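Local coordinates for gamma-glutamyltransferase 1 Threonine peptidase. MEROPS family T03 (Pseudomonas nitroreducens, PDB 7D9E), which catalyses transfer of the gamma-glutamyl group of glutathione and related gamma-glutamyl peptides to amino acids, and hydrolyses glutathione to glutamate and cysteinylglycine, at the 6-diazenyl-5-oxo-L-norleucine site. Coordinates in Å, arbitrary orientation; residue numbers count along the deposited sequence, not the author numbering. Chains: chain A, Gamma-glutamyltransferase 1 Threonine peptidase. MEROPS family T03; chain B, Gamma-glutamyltransferase 1 Threonine peptidase. MEROPS family T03.

The 6-diazenyl-5-oxo-L-norleucine site. Residues chain B 94; chain A 1, 19, 21, 40, 43, 54, 72-74, 92-94, 97. With DON (6-diazenyl-5-oxo-L-norleucine), chain C.
The gamma-glutamyl pocket of this N-terminal nucleophile hydrolase, fed by both chains, illustrates how an enzyme reads an amino acid by its amino and carboxylate groups, with the nucleophile joined to the far end of the ligand's side chain. The amino nitrogen N of the glutamine analogue DON donates to side-chain oxygens of A:Asp43, A:Glu40 and A:Asn21. DON N lies on the syn lone pair of A:Asp43 OD2 at 2.6 Å. DON N also meets A:Glu40 OE2, nearly along the C-O axis, at 2.8 Å. A:Asn21 OD1 receives it from above the amide plane. The same A:Asp43 OD2 uses its anti lone pair for B:Arg94 NH2, 2.8 Å away and near the guanidinium plane, while B:Arg94 NH1 forms a salt bridge with A:Glu40 OE2. An alanine at A:Asp43 would remove this shared acceptor and would probably weaken the hold on the amino group and loosen one tie to the guanidinium.

At the carboxylate, A:Ser72 OG, anti to its backbone N (chi1 -178°), reaches DON O at 2.7 Å and is itself held by the amide of A:Met74. A:Ser73 N points almost straight at DON OXT (2.7 Å, 169° at H), and a water links that oxygen to A:Ser73 OG. B:Arg94 NH1 adds a salt bridge to DON O, though its hydrogen bond is weak. CG of A:Glu40 and CB of A:Ser72 cover opposite faces of the guanidinium.

At the far end A:Thr1 OG1, the nucleophile, is bonded covalently to DON C1D at 1.4 Å. A:Thr19 OG1 donates to A:Thr1 OG1 at 3.1 Å and accepts from the A:Thr1 amino nitrogen, which probably holds the nucleophile in place. A:Phe54 approaches DON CA with its ring atom CE2 at 4.1 Å, while A:Gly94 CA lies over one ring face.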
loop_
_atom_site.group_PDB
_atom_site.type_symbol
_atom_site.label_atom_id
_atom_site.label_comp_id
_atom_site.label_asym_id
_atom_site.label_seq_id
_atom_site.Cartn_x
_atom_site.Cartn_y
_atom_site.Cartn_z
ATOM N N ARG B 94 0.112 0.481 10.831
ATOM C CA ARG B 94 -0.812 -0.553 10.409
ATOM C C ARG B 94 -1.823 -0.840 11.512
ATOM O O ARG B 94 -1.517 -0.758 12.704
ATOM C CB ARG B 94 0.018 -1.816 10.133
ATOM C CG ARG B 94 -0.698 -3.073 9.645
ATOM C CD ARG B 94 -1.323 -2.925 8.321
ATOM N NE ARG B 94 -1.484 -4.232 7.650
ATOM C CZ ARG B 94 -2.089 -4.369 6.480
ATOM N NH1 ARG B 94 -2.561 -3.302 5.886
ATOM N NH2 ARG B 94 -2.240 -5.566 5.925
ATOM N N THR A 1 -6.070 1.056 -1.111
ATOM C CA THR A 1 -4.762 1.668 -0.977
ATOM C C THR A 1 -4.567 2.858 -1.913
ATOM O O THR A 1 -5.103 2.902 -3.031
ATOM C CB THR A 1 -3.639 0.648 -1.289
ATOM O OG1 THR A 1 -3.817 -0.566 -0.531
ATOM C CG2 THR A 1 -2.269 1.229 -1.028
ATOM N N THR A 19 -4.249 3.004 3.503
ATOM C CA THR A 19 -5.344 2.209 2.972
ATOM C C THR A 19 -6.463 1.984 3.965
ATOM O O THR A 19 -6.272 2.060 5.181
ATOM C CB THR A 19 -4.804 0.831 2.498
ATOM O OG1 THR A 19 -5.780 0.168 1.687
ATOM C CG2 THR A 19 -4.381 -0.067 3.646
ATOM N N ASN A 21 -7.971 -0.973 2.950
ATOM C CA ASN A 21 -7.940 -2.299 2.343
ATOM C C ASN A 21 -8.769 -2.237 1.043
ATOM O O ASN A 21 -8.310 -1.647 0.045
ATOM C CB ASN A 21 -8.325 -3.450 3.250
ATOM C CG ASN A 21 -8.114 -4.787 2.566
ATOM O OD1 ASN A 21 -7.342 -4.862 1.585
ATOM N ND2 ASN A 21 -8.788 -5.823 3.032
ATOM N N GLU A 40 -9.400 -4.159 7.064
ATOM C CA GLU A 40 -8.062 -4.736 6.994
ATOM C C GLU A 40 -7.995 -6.145 7.562
ATOM O O GLU A 40 -7.029 -6.865 7.277
ATOM C CB GLU A 40 -7.077 -3.849 7.742
ATOM C CG GLU A 40 -5.754 -3.668 7.072
ATOM C CD GLU A 40 -5.835 -2.757 5.871
ATOM O OE1 GLU A 40 -6.157 -1.546 6.034
ATOM O OE2 GLU A 40 -5.527 -3.234 4.756
ATOM N N ASP A 43 -6.805 -9.209 5.581
ATOM C CA ASP A 43 -5.414 -9.497 5.270
ATOM C C ASP A 43 -4.807 -10.563 6.181
ATOM O O ASP A 43 -3.727 -11.074 5.862
ATOM C CB ASP A 43 -4.625 -8.205 5.347
ATOM C CG ASP A 43 -4.702 -7.386 4.063
ATOM O OD1 ASP A 43 -5.310 -7.845 3.047
ATOM O OD2 ASP A 43 -4.188 -6.253 4.066
ATOM N N PHE A 54 -7.282 -10.995 -2.258
ATOM C CA PHE A 54 -6.235 -10.819 -3.260
ATOM C C PHE A 54 -5.655 -12.145 -3.732
ATOM O O PHE A 54 -4.677 -12.154 -4.485
ATOM C CB PHE A 54 -5.133 -9.917 -2.711
ATOM C CG PHE A 54 -5.535 -8.477 -2.608
ATOM C CD1 PHE A 54 -5.745 -7.722 -3.747
ATOM C CD2 PHE A 54 -5.740 -7.888 -1.367
ATOM C CE1 PHE A 54 -6.134 -6.392 -3.655
ATOM C CE2 PHE A 54 -6.129 -6.565 -1.274
ATOM C CZ PHE A 54 -6.327 -5.818 -2.413
ATOM N N SER A 72 0.939 -7.317 5.221
ATOM C CA SER A 72 0.624 -6.390 4.145
ATOM C C SER A 72 1.532 -6.660 2.959
ATOM O O SER A 72 2.556 -7.342 3.072
ATOM C CB SER A 72 0.829 -4.971 4.646
ATOM O OG SER A 72 0.489 -4.014 3.668
ATOM N N SER A 73 1.126 -6.113 1.817
ATOM C CA SER A 73 2.001 -6.022 0.658
ATOM C C SER A 73 2.466 -4.603 0.398
ATOM O O SER A 73 3.221 -4.380 -0.552
ATOM C CB SER A 73 1.287 -6.553 -0.586
ATOM O OG SER A 73 0.888 -7.918 -0.420
ATOM N N MET A 74 2.027 -3.636 1.190
ATOM C CA MET A 74 2.319 -2.222 0.907
ATOM C C MET A 74 3.821 -2.000 1.093
ATOM O O MET A 74 4.427 -2.481 2.055
ATOM C CB MET A 74 1.529 -1.414 1.917
ATOM C CG MET A 74 0.056 -1.238 1.527
ATOM S SD MET A 74 -0.881 -0.098 2.556
ATOM C CE MET A 74 -0.648 -0.701 4.189
ATOM N N PRO A 92 -0.596 1.447 -4.886
ATOM C CA PRO A 92 -1.619 0.491 -4.450
ATOM C C PRO A 92 -1.559 -0.776 -5.293
ATOM O O PRO A 92 -0.776 -0.898 -6.236
ATOM C CB PRO A 92 -2.916 1.233 -4.739
ATOM C CG PRO A 92 -2.596 2.112 -5.944
ATOM C CD PRO A 92 -1.190 2.553 -5.673
ATOM N N GLY A 93 -2.460 -1.710 -4.978
ATOM C CA GLY A 93 -2.657 -2.884 -5.800
ATOM C C GLY A 93 -2.655 -4.207 -5.055
ATOM O O GLY A 93 -2.484 -5.253 -5.693
ATOM N N GLY A 94 -2.811 -4.176 -3.732
ATOM C CA GLY A 94 -2.841 -5.405 -2.949
ATOM C C GLY A 94 -1.613 -6.253 -3.188
ATOM O O GLY A 94 -0.473 -5.781 -3.102
ATOM N N ILE A 97 1.480 -5.107 -5.356
ATOM C CA ILE A 97 2.215 -3.875 -5.081
ATOM C C ILE A 97 3.705 -4.067 -5.298
ATOM O O ILE A 97 4.352 -3.252 -5.959
ATOM C CB ILE A 97 1.918 -3.381 -3.654
ATOM C CG1 ILE A 97 0.516 -2.786 -3.569
ATOM C CG2 ILE A 97 3.005 -2.357 -3.220
ATOM C CD1 ILE A 97 0.055 -2.469 -2.172
HETATM O O DON C . -2.108 -4.065 3.037
HETATM C C DON C . -2.306 -4.711 1.874
HETATM O OXT DON C . -1.372 -5.321 1.363
HETATM C CA DON C . -3.692 -4.452 1.312
HETATM N N DON C . -4.683 -4.370 2.362
HETATM C CB DON C . -3.463 -3.212 0.422
HETATM C C1E DON C . -4.748 -2.650 -0.105
HETATM C C1D DON C . -4.405 -1.637 -1.165
HETATM O O1J DON C . -3.231 -1.345 -1.447
HETATM O O HOH W 1 -1.793 -7.618 -0.116
#